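Local structure of signal recognition 54 kDa protein (Pyrococcus furiosus, 3DM5) at residues A[92-97]-A[268-273]; A[380-385]-A[399-404]. The protein is the SRP54 protein of the signal recognition particle, combining a helical bundle domain, a GTPase domain of the P-loop NTPase clan and a signal peptide binding domain. All coordinates share one frame; numbering follows the deposited sequence.

Interaction 1 (A[92-97]-A[268-273]). With GDP (guanosine-5'-diphosphate), chain J.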
ATOM      1  N   LYS A  92     -25.425  10.231 -23.802  1.00 48.27           N
ATOM      2  CA  LYS A  92     -26.824  10.624 -23.937  1.00 47.50           C
ATOM      3  C   LYS A  92     -26.945  11.977 -23.275  1.00 50.47           C
ATOM      4  O   LYS A  92     -27.276  12.053 -22.095  1.00 51.92           O
ATOM      5  CB  LYS A  92     -27.751   9.631 -23.231  1.00 41.90           C
ATOM      6  CG  LYS A  92     -27.605   8.186 -23.676  1.00 53.74           C
ATOM      7  CD  LYS A  92     -28.474   7.868 -24.886  1.00 73.06           C
ATOM      8  CE  LYS A  92     -28.776   6.375 -24.967  1.00 78.73           C
ATOM      9  NZ  LYS A  92     -27.549   5.522 -24.833  1.00 85.34           N
ATOM     10  N   PRO A  93     -26.654  13.051 -24.023  1.00 45.22           N
ATOM     11  CA  PRO A  93     -26.647  14.408 -23.463  1.00 45.38           C
ATOM     12  C   PRO A  93     -28.008  14.820 -22.949  1.00 41.36           C
ATOM     13  O   PRO A  93     -28.991  14.140 -23.203  1.00 48.09           O
ATOM     14  CB  PRO A  93     -26.260  15.280 -24.664  1.00 53.53           C
ATOM     15  CG  PRO A  93     -26.516  14.412 -25.872  1.00 54.99           C
ATOM     16  CD  PRO A  93     -26.181  13.033 -25.415  1.00 46.50           C
ATOM     17  N   ILE A  94     -28.055  15.918 -22.210  1.00 47.90           N
ATOM     18  CA  ILE A  94     -29.314  16.541 -21.836  1.00 46.27           C
ATOM     19  C   ILE A  94     -29.682  17.506 -22.938  1.00 46.99           C
ATOM     20  O   ILE A  94     -28.912  18.411 -23.235  1.00 47.31           O
ATOM     21  CB  ILE A  94     -29.170  17.382 -20.553  1.00 50.54           C
ATOM     22  CG1 ILE A  94     -29.087  16.495 -19.313  1.00 45.93           C
ATOM     23  CG2 ILE A  94     -30.334  18.354 -20.421  1.00 44.36           C
ATOM     24  CD1 ILE A  94     -28.894  17.300 -18.032  1.00 33.11           C
ATOM     25  N   GLU A  95     -30.856  17.324 -23.535  1.00 52.77           N
ATOM     26  CA  GLU A  95     -31.346  18.252 -24.554  1.00 51.83           C
ATOM     27  C   GLU A  95     -32.007  19.493 -23.966  1.00 49.77           C
ATOM     28  O   GLU A  95     -32.900  19.396 -23.133  1.00 56.97           O
ATOM     29  CB  GLU A  95     -32.314  17.532 -25.468  1.00 50.76           C
ATOM     30  CG  GLU A  95     -31.649  16.390 -26.223  1.00 59.32           C
ATOM     31  CD  GLU A  95     -32.655  15.440 -26.866  1.00 85.15           C
ATOM     32  OE1 GLU A  95     -33.879  15.694 -26.763  1.00 80.45           O
ATOM     33  OE2 GLU A  95     -32.216  14.439 -27.476  1.00 91.13           O
ATOM     34  N   ILE A  96     -31.548  20.659 -24.392  1.00 46.74           N
ATOM     35  CA  ILE A  96     -32.207  21.912 -24.051  1.00 47.96           C
ATOM     36  C   ILE A  96     -32.963  22.400 -25.290  1.00 58.70           C
ATOM     37  O   ILE A  96     -32.380  23.006 -26.179  1.00 61.13           O
ATOM     38  CB  ILE A  96     -31.180  22.973 -23.618  1.00 50.01           C
ATOM     39  CG1 ILE A  96     -30.155  22.359 -22.664  1.00 54.14           C
ATOM     40  CG2 ILE A  96     -31.862  24.189 -22.978  1.00 42.23           C
ATOM     41  CD1 ILE A  96     -30.687  22.087 -21.250  1.00 46.44           C
ATOM     42  N   LYS A  97     -34.252  22.094 -25.364  1.00 59.70           N
ATOM     43  CA  LYS A  97     -35.085  22.527 -26.486  1.00 66.26           C
ATOM     44  C   LYS A  97     -36.225  23.404 -25.971  1.00 62.01           C
ATOM     45  O   LYS A  97     -36.352  24.556 -26.366  1.00 68.21           O
ATOM     46  CB  LYS A  97     -35.640  21.330 -27.274  1.00 53.59           C
ATOM     47  N   PRO A 268     -29.426   6.375 -17.993  1.00 51.06           N
ATOM     48  CA  PRO A 268     -28.358   7.170 -18.590  1.00 37.50           C
ATOM     49  C   PRO A 268     -27.602   7.966 -17.537  1.00 42.08           C
ATOM     50  O   PRO A 268     -28.241   8.704 -16.772  1.00 44.90           O
ATOM     51  CB  PRO A 268     -29.108   8.143 -19.506  1.00 36.28           C
ATOM     52  CG  PRO A 268     -30.535   8.026 -19.153  1.00 39.23           C
ATOM     53  CD  PRO A 268     -30.714   7.070 -18.026  1.00 43.47           C
ATOM     54  N   ILE A 269     -26.276   7.819 -17.496  1.00 44.43           N
ATOM     55  CA  ILE A 269     -25.433   8.665 -16.667  1.00 33.26           C
ATOM     56  C   ILE A 269     -25.043   9.849 -17.533  1.00 39.50           C
ATOM     57  O   ILE A 269     -24.420   9.658 -18.586  1.00 38.52           O
ATOM     58  CB  ILE A 269     -24.152   7.950 -16.234  1.00 36.52           C
ATOM     59  CG1 ILE A 269     -24.489   6.643 -15.521  1.00 42.61           C
ATOM     60  CG2 ILE A 269     -23.321   8.846 -15.336  1.00 37.56           C
ATOM     61  CD1 ILE A 269     -23.366   5.669 -15.539  1.00 36.14           C
ATOM     62  N   LYS A 270     -25.403  11.062 -17.093  1.00 33.28           N
ATOM     63  CA  LYS A 270     -25.146  12.276 -17.868  1.00 33.17           C
ATOM     64  C   LYS A 270     -23.930  13.081 -17.374  1.00 42.58           C
ATOM     65  O   LYS A 270     -23.213  13.679 -18.162  1.00 46.00           O
ATOM     66  CB  LYS A 270     -26.388  13.151 -17.884  1.00 49.64           C
ATOM     67  CG  LYS A 270     -27.660  12.377 -18.186  1.00 46.67           C
ATOM     68  CD  LYS A 270     -28.216  12.710 -19.548  1.00 45.80           C
ATOM     69  CE  LYS A 270     -29.542  11.981 -19.816  1.00 50.65           C
ATOM     70  NZ  LYS A 270     -30.403  12.690 -20.803  1.00 42.12           N
ATOM     71  N   PHE A 271     -23.690  13.104 -16.071  1.00 43.62           N
ATOM     72  CA  PHE A 271     -22.504  13.770 -15.539  1.00 40.78           C
ATOM     73  C   PHE A 271     -21.926  12.961 -14.408  1.00 39.22           C
ATOM     74  O   PHE A 271     -22.595  12.108 -13.838  1.00 32.03           O
ATOM     75  CB  PHE A 271     -22.835  15.166 -14.992  1.00 37.71           C
ATOM     76  CG  PHE A 271     -23.500  16.078 -15.983  1.00 46.33           C
ATOM     77  CD1 PHE A 271     -24.854  15.937 -16.278  1.00 47.76           C
ATOM     78  CD2 PHE A 271     -22.790  17.099 -16.586  1.00 48.86           C
ATOM     79  CE1 PHE A 271     -25.483  16.786 -17.177  1.00 46.69           C
ATOM     80  CE2 PHE A 271     -23.408  17.953 -17.480  1.00 51.19           C
ATOM     81  CZ  PHE A 271     -24.769  17.789 -17.778  1.00 52.78           C
ATOM     82  N   ILE A 272     -20.680  13.253 -14.067  1.00 38.46           N
ATOM     83  CA  ILE A 272     -20.084  12.703 -12.868  1.00 31.16           C
ATOM     84  C   ILE A 272     -19.569  13.854 -12.049  1.00 39.26           C
ATOM     85  O   ILE A 272     -19.102  14.842 -12.594  1.00 42.22           O
ATOM     86  CB  ILE A 272     -18.958  11.708 -13.192  1.00 33.23           C
ATOM     87  CG1 ILE A 272     -17.939  12.307 -14.162  1.00 36.85           C
ATOM     88  CG2 ILE A 272     -19.547  10.431 -13.762  1.00 31.94           C
ATOM     89  CD1 ILE A 272     -16.664  11.507 -14.269  1.00 38.71           C
ATOM     90  N   GLY A 273     -19.702  13.747 -10.735  1.00 41.60           N
ATOM     91  CA  GLY A 273     -19.065  14.684  -9.825  1.00 38.27           C
ATOM     92  C   GLY A 273     -17.652  14.242  -9.457  1.00 39.69           C
ATOM     93  O   GLY A 273     -17.372  13.058  -9.277  1.00 43.91           O
TER
HETATM   94  PB  GDP J 501     -26.454  16.779   0.291  1.00 37.55           P
HETATM   95  O1B GDP J 501     -26.010  15.506  -0.344  1.00 37.31           O
HETATM   96  O2B GDP J 501     -27.153  16.447   1.587  1.00 42.79           O
HETATM   97  O3B GDP J 501     -27.369  17.522  -0.651  1.00 43.28           O
HETATM   98  O3A GDP J 501     -25.204  17.675   0.778  1.00 51.18           O
HETATM   99  PA  GDP J 501     -23.949  18.171  -0.092  1.00 42.99           P
HETATM  100  O1A GDP J 501     -23.181  19.235   0.636  1.00 49.29           O
HETATM  101  O2A GDP J 501     -24.350  18.664  -1.453  1.00 45.54           O
HETATM  102  O5' GDP J 501     -23.038  16.848  -0.141  1.00 45.02           O
HETATM  103  C5' GDP J 501     -22.516  16.389   1.100  1.00 39.78           C
HETATM  104  C4' GDP J 501     -20.987  16.307   1.056  1.00 46.24           C
HETATM  105  O4' GDP J 501     -20.474  15.638  -0.119  1.00 50.38           O
HETATM  106  C3' GDP J 501     -20.363  17.691   1.085  1.00 43.99           C
HETATM  107  O3' GDP J 501     -19.291  17.601   2.029  1.00 40.52           O
HETATM  108  C2' GDP J 501     -19.857  17.900  -0.331  1.00 42.32           C
HETATM  109  O2' GDP J 501     -18.671  18.659  -0.379  1.00 46.26           O
HETATM  110  C1' GDP J 501     -19.511  16.495  -0.757  1.00 43.73           C
HETATM  111  N9  GDP J 501     -19.542  16.280  -2.212  1.00 45.92           N
HETATM  112  C8  GDP J 501     -20.563  16.441  -3.070  1.00 45.78           C
HETATM  113  N7  GDP J 501     -20.188  16.087  -4.330  1.00 43.70           N
HETATM  114  C5  GDP J 501     -18.907  15.675  -4.268  1.00 48.62           C
HETATM  115  C6  GDP J 501     -17.872  15.164  -5.205  1.00 44.96           C
HETATM  116  O6  GDP J 501     -18.101  14.994  -6.426  1.00 41.26           O
HETATM  117  N1  GDP J 501     -16.665  14.880  -4.699  1.00 48.09           N
HETATM  118  C2  GDP J 501     -16.369  15.025  -3.396  1.00 45.85           C
HETATM  119  N2  GDP J 501     -15.128  14.710  -2.970  1.00 45.68           N
HETATM  120  N3  GDP J 501     -17.255  15.474  -2.487  1.00 48.64           N
HETATM  121  C4  GDP J 501     -18.501  15.808  -2.865  1.00 49.39           C
HETATM  122  O   HOH W   1     -24.022  10.222 -21.346  1.00 42.95           O

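Interaction 2 (A[380-385]-A[399-404])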
ATOM      1  N   ASP A 380      30.474  -8.283 -23.136  1.00 59.55           N
ATOM      2  CA  ASP A 380      29.935  -9.093 -22.052  1.00 55.38           C
ATOM      3  C   ASP A 380      30.938 -10.148 -21.614  1.00 59.79           C
ATOM      4  O   ASP A 380      30.691 -10.915 -20.677  1.00 58.28           O
ATOM      5  CB  ASP A 380      28.653  -9.793 -22.490  1.00 56.31           C
ATOM      6  CG  ASP A 380      27.498  -8.829 -22.701  1.00 74.78           C
ATOM      7  OD1 ASP A 380      27.655  -7.629 -22.393  1.00 73.76           O
ATOM      8  OD2 ASP A 380      26.434  -9.282 -23.176  1.00 76.20           O
ATOM      9  N   SER A 381      32.061 -10.206 -22.315  1.00 59.62           N
ATOM     10  CA  SER A 381      33.107 -11.138 -21.955  1.00 60.67           C
ATOM     11  C   SER A 381      34.309 -10.375 -21.417  1.00 56.87           C
ATOM     12  O   SER A 381      35.334 -10.960 -21.054  1.00 52.95           O
ATOM     13  CB  SER A 381      33.505 -11.998 -23.143  1.00 62.80           C
ATOM     14  OG  SER A 381      34.550 -12.872 -22.763  1.00 65.83           O
ATOM     15  N   MET A 382      34.173  -9.059 -21.375  1.00 53.98           N
ATOM     16  CA  MET A 382      35.204  -8.235 -20.787  1.00 57.81           C
ATOM     17  C   MET A 382      34.898  -8.020 -19.301  1.00 61.60           C
ATOM     18  O   MET A 382      33.748  -8.162 -18.854  1.00 48.91           O
ATOM     19  CB  MET A 382      35.321  -6.900 -21.527  1.00 55.74           C
ATOM     20  CG  MET A 382      35.619  -7.022 -23.029  1.00 54.56           C
ATOM     21  SD  MET A 382      35.957  -5.422 -23.809  1.00 63.84           S
ATOM     22  CE  MET A 382      36.586  -5.964 -25.388  1.00 77.31           C
ATOM     23  N   THR A 383      35.936  -7.694 -18.539  1.00 53.44           N
ATOM     24  CA  THR A 383      35.766  -7.410 -17.130  1.00 46.71           C
ATOM     25  C   THR A 383      35.515  -5.927 -16.956  1.00 52.48           C
ATOM     26  O   THR A 383      35.607  -5.155 -17.914  1.00 55.13           O
ATOM     27  CB  THR A 383      36.995  -7.822 -16.303  1.00 50.44           C
ATOM     28  OG1 THR A 383      38.141  -7.042 -16.689  1.00 46.92           O
ATOM     29  CG2 THR A 383      37.275  -9.291 -16.507  1.00 54.23           C
ATOM     30  N   GLU A 384      35.195  -5.536 -15.730  1.00 50.26           N
ATOM     31  CA  GLU A 384      34.906  -4.147 -15.411  1.00 53.61           C
ATOM     32  C   GLU A 384      36.128  -3.307 -15.709  1.00 53.79           C
ATOM     33  O   GLU A 384      36.040  -2.293 -16.397  1.00 55.76           O
ATOM     34  CB  GLU A 384      34.500  -4.009 -13.930  1.00 43.26           C
ATOM     35  CG  GLU A 384      33.535  -2.887 -13.642  1.00 54.75           C
ATOM     36  CD  GLU A 384      32.231  -2.964 -14.447  1.00 54.26           C
ATOM     37  OE1 GLU A 384      31.858  -4.049 -14.951  1.00 48.00           O
ATOM     38  OE2 GLU A 384      31.568  -1.914 -14.565  1.00 55.81           O
ATOM     39  N   GLU A 385      37.275  -3.750 -15.201  1.00 49.56           N
ATOM     40  CA  GLU A 385      38.511  -2.975 -15.326  1.00 60.99           C
ATOM     41  C   GLU A 385      38.891  -2.767 -16.786  1.00 60.10           C
ATOM     42  O   GLU A 385      39.472  -1.744 -17.135  1.00 53.72           O
ATOM     43  CB  GLU A 385      39.661  -3.660 -14.595  1.00 54.39           C
ATOM     44  CG  GLU A 385      40.051  -4.982 -15.213  1.00 58.17           C
ATOM     45  CD  GLU A 385      41.288  -5.572 -14.583  1.00 63.61           C
ATOM     46  OE1 GLU A 385      42.142  -4.780 -14.105  1.00 53.38           O
ATOM     47  OE2 GLU A 385      41.392  -6.827 -14.578  1.00 58.30           O
ATOM     48  N   LYS A 399      42.797 -12.552 -26.361  1.00 69.34           N
ATOM     49  CA  LYS A 399      42.568 -13.955 -26.658  1.00 68.05           C
ATOM     50  C   LYS A 399      41.627 -14.563 -25.608  1.00 69.11           C
ATOM     51  O   LYS A 399      40.879 -15.496 -25.911  1.00 67.33           O
ATOM     52  CB  LYS A 399      43.897 -14.713 -26.780  1.00 64.95           C
ATOM     53  N   ARG A 400      41.642 -14.022 -24.385  1.00 68.91           N
ATOM     54  CA  ARG A 400      40.674 -14.437 -23.360  1.00 67.08           C
ATOM     55  C   ARG A 400      39.276 -13.916 -23.725  1.00 65.95           C
ATOM     56  O   ARG A 400      38.289 -14.665 -23.753  1.00 56.63           O
ATOM     57  CB  ARG A 400      41.070 -13.936 -21.960  1.00 64.06           C
ATOM     58  CG  ARG A 400      40.232 -14.575 -20.818  1.00 68.01           C
ATOM     59  CD  ARG A 400      40.010 -13.672 -19.571  1.00 54.77           C
ATOM     60  NE  ARG A 400      39.028 -12.610 -19.800  1.00 55.36           N
ATOM     61  CZ  ARG A 400      39.303 -11.304 -19.781  1.00 59.28           C
ATOM     62  NH1 ARG A 400      40.534 -10.887 -19.525  1.00 50.97           N
ATOM     63  NH2 ARG A 400      38.347 -10.407 -20.016  1.00 53.72           N
ATOM     64  N   ILE A 401      39.208 -12.620 -24.008  1.00 57.98           N
ATOM     65  CA  ILE A 401      37.963 -11.993 -24.415  1.00 57.01           C
ATOM     66  C   ILE A 401      37.336 -12.752 -25.598  1.00 70.36           C
ATOM     67  O   ILE A 401      36.159 -13.126 -25.562  1.00 64.51           O
ATOM     68  CB  ILE A 401      38.194 -10.508 -24.735  1.00 57.61           C
ATOM     69  CG1 ILE A 401      38.748  -9.800 -23.493  1.00 55.40           C
ATOM     70  CG2 ILE A 401      36.917  -9.847 -25.247  1.00 59.11           C
ATOM     71  CD1 ILE A 401      39.136  -8.373 -23.713  1.00 59.64           C
ATOM     72  N   ALA A 402      38.141 -13.008 -26.624  1.00 78.19           N
ATOM     73  CA  ALA A 402      37.685 -13.712 -27.814  1.00 72.24           C
ATOM     74  C   ALA A 402      37.161 -15.105 -27.471  1.00 72.52           C
ATOM     75  O   ALA A 402      36.088 -15.515 -27.919  1.00 73.38           O
ATOM     76  CB  ALA A 402      38.810 -13.796 -28.815  1.00 65.21           C
ATOM     77  N   ARG A 403      37.930 -15.831 -26.671  1.00 73.23           N
ATOM     78  CA  ARG A 403      37.529 -17.156 -26.204  1.00 77.34           C
ATOM     79  C   ARG A 403      36.249 -17.114 -25.361  1.00 82.60           C
ATOM     80  O   ARG A 403      35.328 -17.906 -25.582  1.00 72.69           O
ATOM     81  CB  ARG A 403      38.681 -17.799 -25.426  1.00 85.66           C
ATOM     82  CG  ARG A 403      38.305 -18.999 -24.576  1.00 87.56           C
ATOM     83  CD  ARG A 403      39.519 -19.892 -24.390  1.00 95.33           C
ATOM     84  NE  ARG A 403      39.603 -20.447 -23.043  1.00105.99           N
ATOM     85  CZ  ARG A 403      40.365 -19.943 -22.076  1.00110.97           C
ATOM     86  NH1 ARG A 403      41.114 -18.865 -22.308  1.00 93.90           N
ATOM     87  NH2 ARG A 403      40.383 -20.515 -20.877  1.00102.59           N
ATOM     88  N   GLY A 404      36.196 -16.181 -24.407  1.00 77.31           N
ATOM     89  CA  GLY A 404      35.038 -16.017 -23.538  1.00 66.06           C
ATOM     90  C   GLY A 404      33.756 -15.558 -24.220  1.00 71.63           C
ATOM     91  O   GLY A 404      32.661 -15.819 -23.724  1.00 67.50           O
TER

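Interaction 1 (A[92-97]-A[268-273])
K270, on strand 269-273 next to the outermost strand 281-283 in the mixed sheet of the P-loop GTPase domain, reaches across to the irregular segment 92-97, which leads from helix 71-86 into strand 101-106. No direct backbone-to-backbone hydrogen bond joins the segments; K270 NZ, apolar side-chain contacts and one water link them, and the nearest CA atoms, of P93 and K270, are 6.2 Å apart. CB of K270 points toward the segment, and chi1 of -46° sets CG anti to the carbonyl carbon, with CG 3.9 Å from K92 O. The chain bends at chi2 (-110°), bringing CD to 3.9 Å from I94 CG1, the side chains crossing at about a right angle, though the exact position of CD is doubtful. CE lies by K92 O, with P93 O somewhat farther off, and NZ donates a hydrogen bond to P93 O at 3.1 Å from above the carbonyl plane, 54° out of it. E215, on strand 215-221, forms a salt bridge with the same ammonium and probably offsets its positive charge. Next along the strand, F271 has I94 CD1 in its ring plane, 3.6 Å from F271 CE1. Y123 meets the same ring edge-to-face. At the K92 end of the segment, a water accepts from K92 N at 2.8 Å and donates to I269 O at 2.8 Å.

Interaction 2 (A[380-385]-A[399-404])
S381, I401 and R400 carry the contact between the turn 380-383 and helix 395-405 in the all-helical signal peptide binding domain; the turn ends at T383, the N-cap of helix 384-388. The S381 hydroxyl, anti to the backbone N (chi1 179°), donates to I401 O over 3.2 Å, in the carbonyl plane and on a lone pair. S405 OG is a further hydrogen-bonding partner of that carbonyl. S381 is held a second time through its backbone: R400 NH2 donates to S381 O at 3.2 Å with a nearly straight N-H...O angle of 165°. This acceptor lies close to the guanidinium plane, and the donor sits on a lone pair in the carbonyl plane. NH2 also forms a salt bridge with E386, while NE bonds R127 O of the second subunit, so the group's rotation is fixed from several directions. I401 supplies the apolar part: M382 CG lies 3.8 Å from both I401 CG2 and I401 CD1, and M382 CE is 3.9 Å from each of the same two carbons. V412 and I393 touch I401 as well. Over one face of the guanidinium, T383 CG2 stands 3.8 Å from R400 NH2.

In the fold
Within one chain the two contacts are remote: their centres are 68 Å apart, their nearest atoms about 49 Å, and they lie on opposite sides of the chain's centre. Only interaction 1 belongs to the nucleotide end, since strand 269-273 runs on to G273, whose C is 3.2 Å from O6 of guanosine-5'-diphosphate. The assembly nevertheless brings them together between subunits. I96 N of segment 92-97 hydrogen-bonds E385 OE2 of the second subunit, and P93 packs on E384 of that subunit. Segments 92-97 and 380-385 therefore meet across the interface, joining the GTPase end of one copy to the signal peptide binding domain of another.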